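PDB 3VTF: UDP-glucose 6-dehydrogenase from Pyrobaculum islandicum, which probably catalyses the NAD(+)-dependent oxidation of UDP-alpha-D-glucose to UDP-alpha-D-glucuronate, a step of nucleotide-sugar biosynthesis. Local coordinates for residues 250-256 with 439-444; 416-422 with 431-437. All coordinates share one frame; numbering follows the deposited sequence.

Contact 1: 250-256 with 439-444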
loop_
_atom_site.group_PDB
_atom_site.type_symbol
_atom_site.label_atom_id
_atom_site.label_comp_id
_atom_site.label_asym_id
_atom_site.label_seq_id
_atom_site.Cartn_x
_atom_site.Cartn_y
_atom_site.Cartn_z
ATOM N N LYS A 250 -10.956 -5.785 15.432
ATOM C CA LYS A 250 -12.134 -6.518 15.899
ATOM C C LYS A 250 -11.829 -7.111 17.332
ATOM O O LYS A 250 -12.613 -6.935 18.243
ATOM C CB LYS A 250 -12.520 -7.675 14.963
ATOM C CG LYS A 250 -13.813 -8.425 15.389
ATOM C CD LYS A 250 -14.167 -9.537 14.336
ATOM C CE LYS A 250 -15.454 -10.291 14.749
ATOM N NZ LYS A 250 -16.564 -9.300 14.918
ATOM N N ARG A 251 -10.698 -7.765 17.527
ATOM C CA ARG A 251 -10.327 -8.244 18.871
ATOM C C ARG A 251 -10.214 -7.129 19.888
ATOM O O ARG A 251 -10.449 -7.321 21.082
ATOM C CB ARG A 251 -8.997 -8.931 18.856
ATOM C CG ARG A 251 -8.977 -10.122 17.963
ATOM C CD ARG A 251 -9.905 -11.266 18.392
ATOM N NE ARG A 251 -9.319 -12.498 17.837
ATOM C CZ ARG A 251 -8.329 -13.139 18.440
ATOM N NH1 ARG A 251 -7.919 -12.672 19.621
ATOM N NH2 ARG A 251 -7.796 -14.238 17.910
ATOM N N LEU A 252 -9.913 -5.919 19.427
ATOM C CA LEU A 252 -9.719 -4.817 20.329
ATOM C C LEU A 252 -11.041 -4.123 20.586
ATOM O O LEU A 252 -11.037 -3.131 21.301
ATOM C CB LEU A 252 -8.681 -3.771 19.735
ATOM C CG LEU A 252 -7.281 -4.390 19.647
ATOM C CD1 LEU A 252 -6.366 -3.532 18.726
ATOM C CD2 LEU A 252 -6.669 -4.649 21.072
ATOM N N GLY A 253 -12.081 -4.500 19.871
ATOM C CA GLY A 253 -13.406 -3.806 19.947
ATOM C C GLY A 253 -13.399 -2.477 19.259
ATOM O O GLY A 253 -14.102 -1.584 19.670
ATOM N N VAL A 254 -12.609 -2.330 18.197
ATOM C CA VAL A 254 -12.412 -1.064 17.505
ATOM C C VAL A 254 -12.948 -1.104 16.061
ATOM O O VAL A 254 -12.995 -2.186 15.429
ATOM C CB VAL A 254 -10.827 -0.858 17.444
ATOM C CG1 VAL A 254 -10.365 -0.114 16.221
ATOM C CG2 VAL A 254 -10.331 -0.272 18.769
ATOM N N ASP A 255 -13.210 0.085 15.509
ATOM C CA ASP A 255 -13.807 0.231 14.181
ATOM C C ASP A 255 -12.651 0.425 13.135
ATOM O O ASP A 255 -12.036 1.475 13.031
ATOM C CB ASP A 255 -14.809 1.403 14.123
ATOM C CG ASP A 255 -15.530 1.476 12.753
ATOM O OD1 ASP A 255 -14.963 1.169 11.672
ATOM O OD2 ASP A 255 -16.727 1.695 12.745
ATOM N N THR A 256 -12.379 -0.630 12.403
ATOM C CA THR A 256 -11.236 -0.611 11.421
ATOM C C THR A 256 -11.408 0.485 10.347
ATOM O O THR A 256 -10.427 1.051 9.867
ATOM C CB THR A 256 -11.360 -1.944 10.688
ATOM O OG1 THR A 256 -11.230 -2.999 11.685
ATOM C CG2 THR A 256 -10.247 -2.105 9.618
ATOM N N GLU A 439 -21.973 -8.767 13.952
ATOM C CA GLU A 439 -20.573 -9.118 13.921
ATOM C C GLU A 439 -19.934 -8.535 12.623
ATOM O O GLU A 439 -20.209 -9.023 11.581
ATOM C CB GLU A 439 -20.471 -10.610 13.879
ATOM C CG GLU A 439 -20.818 -11.320 15.176
ATOM C CD GLU A 439 -19.733 -11.228 16.227
ATOM O OE1 GLU A 439 -18.625 -10.665 15.952
ATOM O OE2 GLU A 439 -20.019 -11.669 17.372
ATOM N N GLY A 440 -19.038 -7.581 12.737
ATOM C CA GLY A 440 -18.238 -7.158 11.565
ATOM C C GLY A 440 -17.230 -8.257 11.236
ATOM O O GLY A 440 -16.647 -8.898 12.134
ATOM N N VAL A 441 -17.021 -8.508 9.957
ATOM C CA VAL A 441 -16.117 -9.600 9.581
ATOM C C VAL A 441 -14.677 -9.194 9.945
ATOM O O VAL A 441 -13.873 -10.072 10.246
ATOM C CB VAL A 441 -16.189 -9.962 8.063
ATOM C CG1 VAL A 441 -15.245 -11.103 7.763
ATOM C CG2 VAL A 441 -17.579 -10.533 7.782
ATOM N N ALA A 442 -14.375 -7.880 9.924
ATOM C CA ALA A 442 -13.013 -7.404 10.162
ATOM C C ALA A 442 -13.038 -6.086 10.874
ATOM O O ALA A 442 -12.207 -5.140 10.655
ATOM C CB ALA A 442 -12.335 -7.288 8.772
ATOM N N TRP A 443 -14.018 -5.928 11.769
ATOM C CA TRP A 443 -14.027 -4.749 12.630
ATOM C C TRP A 443 -14.992 -5.119 13.761
ATOM O O TRP A 443 -15.772 -6.093 13.659
ATOM C CB TRP A 443 -14.566 -3.477 11.915
ATOM C CG TRP A 443 -15.866 -3.728 11.158
ATOM C CD1 TRP A 443 -17.175 -3.549 11.608
ATOM C CD2 TRP A 443 -16.019 -4.295 9.813
ATOM N NE1 TRP A 443 -18.090 -3.905 10.626
ATOM C CE2 TRP A 443 -17.463 -4.391 9.557
ATOM C CE3 TRP A 443 -15.120 -4.647 8.805
ATOM C CZ2 TRP A 443 -17.974 -4.858 8.356
ATOM C CZ3 TRP A 443 -15.631 -5.181 7.614
ATOM C CH2 TRP A 443 -17.036 -5.242 7.369
ATOM N N ALA A 444 -14.965 -4.315 14.806
ATOM C CA ALA A 444 -16.029 -4.406 15.847
ATOM C C ALA A 444 -17.125 -3.436 15.481
ATOM O O ALA A 444 -16.881 -2.394 14.810
ATOM C CB ALA A 444 -15.426 -4.047 17.180
ATOM O OXT ALA A 444 -18.303 -3.664 15.826
#

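Contact 2: 416-422 with 431-437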
loop_
_atom_site.group_PDB
_atom_site.type_symbol
_atom_site.label_atom_id
_atom_site.label_comp_id
_atom_site.label_asym_id
_atom_site.label_seq_id
_atom_site.Cartn_x
_atom_site.Cartn_y
_atom_site.Cartn_z
ATOM N N LEU A 416 -32.384 -1.379 4.670
ATOM C CA LEU A 416 -33.204 -2.476 5.111
ATOM C C LEU A 416 -33.433 -2.487 6.660
ATOM O O LEU A 416 -32.717 -1.782 7.406
ATOM C CB LEU A 416 -32.586 -3.831 4.674
ATOM C CG LEU A 416 -32.379 -4.114 3.167
ATOM C CD1 LEU A 416 -31.699 -5.490 2.990
ATOM C CD2 LEU A 416 -33.784 -4.159 2.522
ATOM N N ASP A 417 -34.326 -3.368 7.117
ATOM C CA ASP A 417 -34.645 -3.433 8.547
ATOM C C ASP A 417 -34.000 -4.677 9.090
ATOM O O ASP A 417 -34.470 -5.765 8.884
ATOM C CB ASP A 417 -36.168 -3.467 8.758
ATOM C CG ASP A 417 -36.545 -3.469 10.239
ATOM O OD1 ASP A 417 -35.634 -3.498 11.118
ATOM O OD2 ASP A 417 -37.735 -3.516 10.543
ATOM N N TYR A 418 -32.879 -4.516 9.773
ATOM C CA TYR A 418 -32.127 -5.650 10.288
ATOM C C TYR A 418 -32.464 -5.954 11.745
ATOM O O TYR A 418 -31.798 -6.758 12.364
ATOM C CB TYR A 418 -30.619 -5.424 10.183
ATOM C CG TYR A 418 -30.070 -5.237 8.791
ATOM C CD1 TYR A 418 -29.665 -6.315 8.026
ATOM C CD2 TYR A 418 -29.932 -3.974 8.257
ATOM C CE1 TYR A 418 -29.160 -6.134 6.761
ATOM C CE2 TYR A 418 -29.431 -3.785 6.999
ATOM C CZ TYR A 418 -29.043 -4.869 6.257
ATOM O OH TYR A 418 -28.544 -4.660 5.009
ATOM N N ARG A 419 -33.480 -5.299 12.288
ATOM C CA ARG A 419 -33.762 -5.432 13.713
ATOM C C ARG A 419 -34.140 -6.857 14.081
ATOM O O ARG A 419 -34.901 -7.496 13.398
ATOM C CB ARG A 419 -34.827 -4.421 14.145
ATOM C CG ARG A 419 -34.333 -2.994 14.067
ATOM C CD ARG A 419 -35.416 -1.967 14.313
ATOM N NE ARG A 419 -36.517 -2.039 13.366
ATOM C CZ ARG A 419 -37.537 -1.201 13.380
ATOM N NH1 ARG A 419 -38.505 -1.314 12.501
ATOM N NH2 ARG A 419 -37.577 -0.248 14.287
ATOM N N GLY A 420 -33.580 -7.347 15.171
ATOM C CA GLY A 420 -33.896 -8.665 15.652
ATOM C C GLY A 420 -33.134 -9.747 14.932
ATOM O O GLY A 420 -33.305 -10.913 15.219
ATOM N N LYS A 421 -32.270 -9.368 14.003
ATOM C CA LYS A 421 -31.589 -10.414 13.224
ATOM C C LYS A 421 -30.151 -10.593 13.733
ATOM O O LYS A 421 -29.615 -9.734 14.427
ATOM C CB LYS A 421 -31.596 -10.061 11.741
ATOM C CG LYS A 421 -33.012 -10.027 11.104
ATOM C CD LYS A 421 -33.729 -11.361 11.118
ATOM C CE LYS A 421 -35.174 -11.138 10.767
ATOM N NZ LYS A 421 -35.798 -12.483 10.771
ATOM N N VAL A 422 -29.551 -11.721 13.385
ATOM C CA VAL A 422 -28.131 -11.984 13.634
ATOM C C VAL A 422 -27.418 -11.699 12.299
ATOM O O VAL A 422 -27.743 -12.322 11.304
ATOM C CB VAL A 422 -27.908 -13.447 14.032
ATOM C CG1 VAL A 422 -26.383 -13.680 14.207
ATOM C CG2 VAL A 422 -28.710 -13.719 15.340
ATOM N N LYS A 431 -26.262 0.770 8.809
ATOM C CA LYS A 431 -27.620 0.423 9.268
ATOM C C LYS A 431 -27.739 -0.937 9.944
ATOM O O LYS A 431 -28.574 -1.091 10.890
ATOM C CB LYS A 431 -28.698 0.579 8.195
ATOM C CG LYS A 431 -29.972 1.233 8.845
ATOM C CD LYS A 431 -31.170 1.148 7.955
ATOM C CE LYS A 431 -32.498 1.536 8.612
ATOM N NZ LYS A 431 -33.036 0.252 9.065
ATOM N N ALA A 432 -26.898 -1.895 9.563
ATOM C CA ALA A 432 -26.965 -3.263 10.078
ATOM C C ALA A 432 -26.641 -3.379 11.573
ATOM O O ALA A 432 -26.939 -4.366 12.190
ATOM C CB ALA A 432 -26.109 -4.213 9.256
ATOM N N ARG A 433 -26.032 -2.351 12.126
ATOM C CA ARG A 433 -25.681 -2.293 13.537
ATOM C C ARG A 433 -26.921 -2.343 14.448
ATOM O O ARG A 433 -26.820 -2.612 15.627
ATOM C CB ARG A 433 -24.866 -1.055 13.835
ATOM C CG ARG A 433 -23.427 -1.161 13.433
ATOM C CD ARG A 433 -22.524 -0.309 14.279
ATOM N NE ARG A 433 -21.170 -0.336 13.758
ATOM C CZ ARG A 433 -20.199 -1.100 14.229
ATOM N NH1 ARG A 433 -19.007 -1.048 13.681
ATOM N NH2 ARG A 433 -20.416 -1.899 15.248
ATOM N N GLU A 434 -28.070 -2.045 13.875
ATOM C CA GLU A 434 -29.350 -2.124 14.560
ATOM C C GLU A 434 -29.775 -3.569 14.857
ATOM O O GLU A 434 -30.729 -3.795 15.564
ATOM C CB GLU A 434 -30.432 -1.391 13.765
ATOM C CG GLU A 434 -31.096 -2.218 12.698
ATOM C CD GLU A 434 -31.810 -1.383 11.662
ATOM O OE1 GLU A 434 -31.772 -0.161 11.771
ATOM O OE2 GLU A 434 -32.413 -1.952 10.754
ATOM N N ALA A 435 -29.084 -4.527 14.254
ATOM C CA ALA A 435 -29.343 -5.978 14.415
ATOM C C ALA A 435 -29.340 -6.423 15.853
ATOM O O ALA A 435 -28.708 -5.764 16.655
ATOM C CB ALA A 435 -28.286 -6.762 13.653
ATOM N N LYS A 436 -29.959 -7.555 16.175
ATOM C CA LYS A 436 -29.825 -8.099 17.570
ATOM C C LYS A 436 -28.372 -8.457 17.894
ATOM O O LYS A 436 -27.849 -8.192 18.971
ATOM C CB LYS A 436 -30.664 -9.372 17.712
ATOM C CG LYS A 436 -30.544 -9.989 19.142
ATOM C CD LYS A 436 -31.472 -11.211 19.344
ATOM C CE LYS A 436 -31.050 -12.463 18.610
ATOM N NZ LYS A 436 -31.795 -12.741 17.341
ATOM N N ILE A 437 -27.726 -9.144 16.947
ATOM C CA ILE A 437 -26.270 -9.444 17.094
ATOM C C ILE A 437 -25.592 -8.896 15.772
ATOM O O ILE A 437 -26.038 -9.228 14.688
ATOM C CB ILE A 437 -26.049 -10.935 17.325
ATOM C CG1 ILE A 437 -26.560 -11.381 18.744
ATOM C CG2 ILE A 437 -24.565 -11.264 17.275
ATOM C CD1 ILE A 437 -26.672 -12.912 18.908
HETATM O O HOH W 1 -32.332 -5.615 16.969
#

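Contact 1: 250-256 with 439-444
Lys250 and Glu439 form the charged part of this contact, their side chains crossing at about a right angle. The lysine runs extended past the carbonyl of Trp443 and bends only at its last torsion (chi4 56°), which turns NZ between two acceptors: Glu439 OE1 at 2.7 Å, approached almost head-on down the C-O bond, and Gly440 O at 2.8 Å, met on a lone pair. The other carboxylate oxygen of Glu439 pairs with Arg327. With an alanine here, Glu439 would probably lose one of its two cationic partners and the Gly440 carbonyl its ammonium donor.

Two uncharged hydrogen bonds follow the chain end. Thr256 OG1 donates to Ala442 O over 2.6 Å, on a lone pair, while Ala444 N reaches Val254 O at 3.0 Å from above the carbonyl plane.

Close packing accompanies these bonds: Trp443 CB lies 3.4 Å from Thr256 OG1, and Ala444 CB presses against Gly253 CA at 3.4 Å, a tight fit against the glycine of a Schellman motif.

The C-terminal tail, leaving the edge strand of the UDP-binding domain's parallel sheet, is thus fastened to the Schellman-terminated end of the long central helix 221-251, joining two domains of the dehydrogenase.

Contact 2: 416-422 with 431-437
Tyr418 and Ala432 form the apolar centre: the methyl CB of Ala432 sits over the middle of the tyrosine ring, 4.0 Å from its centroid and 9° off the normal, a CH-pi contact. Val423 of the strand between the two segments packs against both residues, and the phenol's OH is bonded to Tyr413 O. Farther along, Val422 and Ile437 run alongside each other in one direction, CG1 of the valine 4.2 Å from CB of the isoleucine, both touching helix 304-328.

Backbone contacts come next. Ala435 CA directs a C-H...O contact at Tyr418 O, the carbonyl that also closes the type II turn 418-421, in which Gly420 has positive phi. Past the turn, Lys421 O accepts from Ile437 N at 3.2 Å and, weakly, from Lys436 N. One water spans Gly420 N and Glu434 O.

At the polar edge, Glu434 CG is wedged between its own backbone N and C (chi1 86°), and the chain extends from there to carry the carboxylate to the backbone N of Tyr418. Glu434 OE2 takes Tyr418 N on the anti lone pair at 2.8 Å and Lys431 NZ on the syn one. Lys431 NZ also donates to Leu416 O at 2.6 Å, so it ties the glutamate to the facing backbone. Asp417 OD1 comes within 3.6 Å of Glu434 OE2, the carboxylate planes perpendicular; Lys431 and Arg419 probably ease this like-charge approach. Arg419 grips Asp417 side-on, Arg419 NE to Asp417 OD1 (2.8 Å) and NH1 to OD2, while its own backbone N completes an Asx turn on OD1.

The Val422-Ile437 bridge marks where two loops become neighbouring parallel strands, as at the edge of a Rossmann-like alpha/beta sheet.

In the fold
Both contacts involve strand 437-440, the edge of the six-stranded parallel sheet, but at different ends: contact 2 leads into it within the UDP-binding domain, whereas contact 1 takes the tail beyond it to helix 221-251. Contact 1 is the more buried, with six of its eleven touching residues buried, and lies near the second subunit; in contact 2 only three of thirteen are buried, and no other chain of the assembly touches its segments. The chemistry differs as well: one salt bridge between the segments and chain-end hydrogen bonds in contact 1, a network of paired charges and a water in contact 2. Arg433 links them, its guanidinium reaching the C-terminal carboxylate of Ala444.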